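Local coordinates for protein AvrRxo1-ORF1 (PDB 4Z8T) that is a type III effector with a polynucleotide kinase domain, probably acts as a kinase of the zeta-toxin type, and binds its partner AvrRxo1-ORF2, at residues G72-G77 against D157-R162. Residues are numbered along the deposited sequence; the frame is centred on the assembly and turned at random.
Sequences GNTATG and DKRLSR. With SO4 (sulfate ion), chain C; SO4 (sulfate ion), chain D; SO4 (sulfate ion), chain E.
R159 reaches across to N73 and T74 at the head of what appears to be the P-loop (Walker A) of a zeta-toxin-like kinase fold. Residues 72-77 join strand 66-71 to helix 78-85, while 157-162 follow the neighbouring parallel strand 154-157, so two strand-to-helix loops meet at one end of the sheet. With CG anti to the backbone N (chi1 -173°), the R159 side chain runs alongside that of N73, both pointing the same way, and a bend at chi3 turns its guanidinium back on the loop. R159 NE donates to N73 OD1 at 3.0 Å and lies in the carbonyl plane of the amide, although the two flat groups are turned 56° apart. The same OD1 weakly accepts T74 N, so it ties the start of the loop to the arginine. The T74 side chain runs obliquely to that of R159 and brings OG1 to the guanidinium edge, accepting from R159 NH2 at 2.9 Å, 20° out of the plane. NH2 also donates to S98 O of the AvrRxo1-ORF2 chain, which places the arginine at the interface with the partner protein. On a further edge NH1 binds O2 of the chain C sulfate, whose O1 takes S161 N and OG. The backbones are joined by one hydrogen bond, from G72 N to R159 O (3.1 Å), and K78 NZ bridges G72 O and K158 O. The loop itself makes a type II turn from N73 to T76, in which T76 OG1 donates to N73 O. Two other sulfates sit on its amides, consistent with a phosphate-binding role: A75 N donates to O2 of the chain E sulfate at 3.0 Å, and G77 N to O1 of the chain D sulfate at 2.9 Å.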
loop_
_atom_site.group_PDB
_atom_site.type_symbol
_atom_site.label_atom_id
_atom_site.label_comp_id
_atom_site.label_asym_id
_atom_site.label_seq_id
_atom_site.Cartn_x
_atom_site.Cartn_y
_atom_site.Cartn_z
ATOM N N GLY A 72 20.973 1.129 6.822
ATOM C CA GLY A 72 20.019 1.447 5.775
ATOM C C GLY A 72 20.362 0.769 4.479
ATOM O O GLY A 72 21.512 0.388 4.252
ATOM N N ASN A 73 19.350 0.641 3.624
ATOM C CA ASN A 73 19.514 -0.023 2.342
ATOM C C ASN A 73 20.415 0.762 1.384
ATOM O O ASN A 73 20.741 1.926 1.601
ATOM C CB ASN A 73 18.134 -0.231 1.702
ATOM C CG ASN A 73 18.146 -1.270 0.602
ATOM O OD1 ASN A 73 18.975 -2.188 0.598
ATOM N ND2 ASN A 73 17.205 -1.137 -0.345
ATOM N N THR A 74 20.795 0.088 0.314
ATOM C CA THR A 74 21.628 0.662 -0.734
ATOM C C THR A 74 21.053 1.967 -1.298
ATOM O O THR A 74 19.864 2.049 -1.610
ATOM C CB THR A 74 21.758 -0.373 -1.858
ATOM O OG1 THR A 74 22.246 -1.604 -1.303
ATOM C CG2 THR A 74 22.716 0.097 -2.932
ATOM N N ALA A 75 21.913 2.975 -1.444
ATOM C CA ALA A 75 21.560 4.213 -2.145
ATOM C C ALA A 75 20.318 4.888 -1.594
ATOM O O ALA A 75 19.454 5.351 -2.353
ATOM C CB ALA A 75 21.429 3.965 -3.662
ATOM N N THR A 76 20.249 4.971 -0.270
ATOM C CA THR A 76 19.135 5.629 0.403
ATOM C C THR A 76 19.472 7.046 0.854
ATOM O O THR A 76 18.622 7.735 1.414
ATOM C CB THR A 76 18.674 4.824 1.633
ATOM O OG1 THR A 76 19.812 4.491 2.442
ATOM C CG2 THR A 76 17.971 3.541 1.201
ATOM N N GLY A 77 20.711 7.468 0.652
ATOM C CA GLY A 77 21.137 8.792 1.087
ATOM C C GLY A 77 21.927 8.791 2.377
ATOM O O GLY A 77 21.988 9.802 3.073
ATOM N N ASP A 157 29.590 1.068 8.354
ATOM C CA ASP A 157 28.838 1.552 7.228
ATOM C C ASP A 157 28.396 0.329 6.425
ATOM O O ASP A 157 29.056 -0.055 5.464
ATOM C CB ASP A 157 29.793 2.409 6.395
ATOM C CG ASP A 157 29.122 3.062 5.231
ATOM O OD1 ASP A 157 27.872 3.067 5.180
ATOM O OD2 ASP A 157 29.856 3.587 4.368
ATOM N N LYS A 158 27.300 -0.296 6.850
ATOM C CA LYS A 158 26.804 -1.533 6.264
ATOM C C LYS A 158 25.297 -1.441 6.296
ATOM O O LYS A 158 24.738 -0.583 6.989
ATOM C CB LYS A 158 27.230 -2.745 7.098
ATOM C CG LYS A 158 28.723 -3.021 7.136
ATOM C CD LYS A 158 28.970 -4.277 7.956
ATOM C CE LYS A 158 30.445 -4.563 8.109
ATOM N NZ LYS A 158 30.643 -5.961 8.579
ATOM N N ARG A 159 24.628 -2.328 5.567
ATOM C CA ARG A 159 23.170 -2.307 5.569
ATOM C C ARG A 159 22.601 -2.529 6.965
ATOM O O ARG A 159 21.624 -1.873 7.353
ATOM C CB ARG A 159 22.606 -3.340 4.598
ATOM C CG ARG A 159 21.081 -3.244 4.443
ATOM C CD ARG A 159 20.506 -4.199 3.398
ATOM N NE ARG A 159 20.964 -3.860 2.054
ATOM C CZ ARG A 159 21.973 -4.455 1.430
ATOM N NH1 ARG A 159 22.641 -5.426 2.031
ATOM N NH2 ARG A 159 22.328 -4.063 0.210
ATOM N N LEU A 160 23.217 -3.462 7.706
ATOM C CA LEU A 160 22.837 -3.788 9.087
ATOM C C LEU A 160 21.357 -4.123 9.196
ATOM O O LEU A 160 20.686 -3.693 10.139
ATOM C CB LEU A 160 23.202 -2.650 10.052
ATOM C CG LEU A 160 24.681 -2.251 10.090
ATOM C CD1 LEU A 160 24.885 -0.985 10.900
ATOM C CD2 LEU A 160 25.538 -3.394 10.639
ATOM N N SER A 161 20.846 -4.896 8.246
ATOM C CA SER A 161 19.406 -5.109 8.192
ATOM C C SER A 161 18.930 -6.036 9.311
ATOM O O SER A 161 17.995 -5.692 10.043
ATOM C CB SER A 161 18.943 -5.570 6.800
ATOM O OG SER A 161 19.535 -6.788 6.381
ATOM N N ARG A 162 19.612 -7.166 9.490
ATOM C CA ARG A 162 19.034 -8.260 10.271
ATOM C C ARG A 162 19.385 -8.305 11.751
ATOM O O ARG A 162 20.386 -7.732 12.187
ATOM C CB ARG A 162 19.347 -9.594 9.604
ATOM C CG ARG A 162 18.917 -9.602 8.156
ATOM C CD ARG A 162 18.818 -10.994 7.593
ATOM N NE ARG A 162 18.671 -10.927 6.146
ATOM C CZ ARG A 162 17.505 -10.877 5.517
ATOM N NH1 ARG A 162 17.479 -10.806 4.192
ATOM N NH2 ARG A 162 16.372 -10.899 6.206
HETATM S S SO4 C . 22.667 -7.404 5.189
HETATM O O1 SO4 C . 22.228 -6.375 6.124
HETATM O O2 SO4 C . 21.823 -7.421 3.999
HETATM O O3 SO4 C . 22.602 -8.720 5.833
HETATM O O4 SO4 C . 24.051 -7.148 4.794
HETATM S S SO4 D . 24.316 7.728 -0.584
HETATM O O1 SO4 D . 23.032 7.274 -1.091
HETATM O O2 SO4 D . 24.270 9.140 -0.199
HETATM O O3 SO4 D . 25.282 7.557 -1.669
HETATM O O4 SO4 D . 24.727 6.913 0.552
HETATM S S SO4 E . 25.525 1.838 0.001
HETATM O O1 SO4 E . 26.448 2.969 -0.111
HETATM O O2 SO4 E . 24.232 2.368 0.428
HETATM O O3 SO4 E . 26.046 0.939 1.032
HETATM O O4 SO4 E . 25.451 1.093 -1.253
#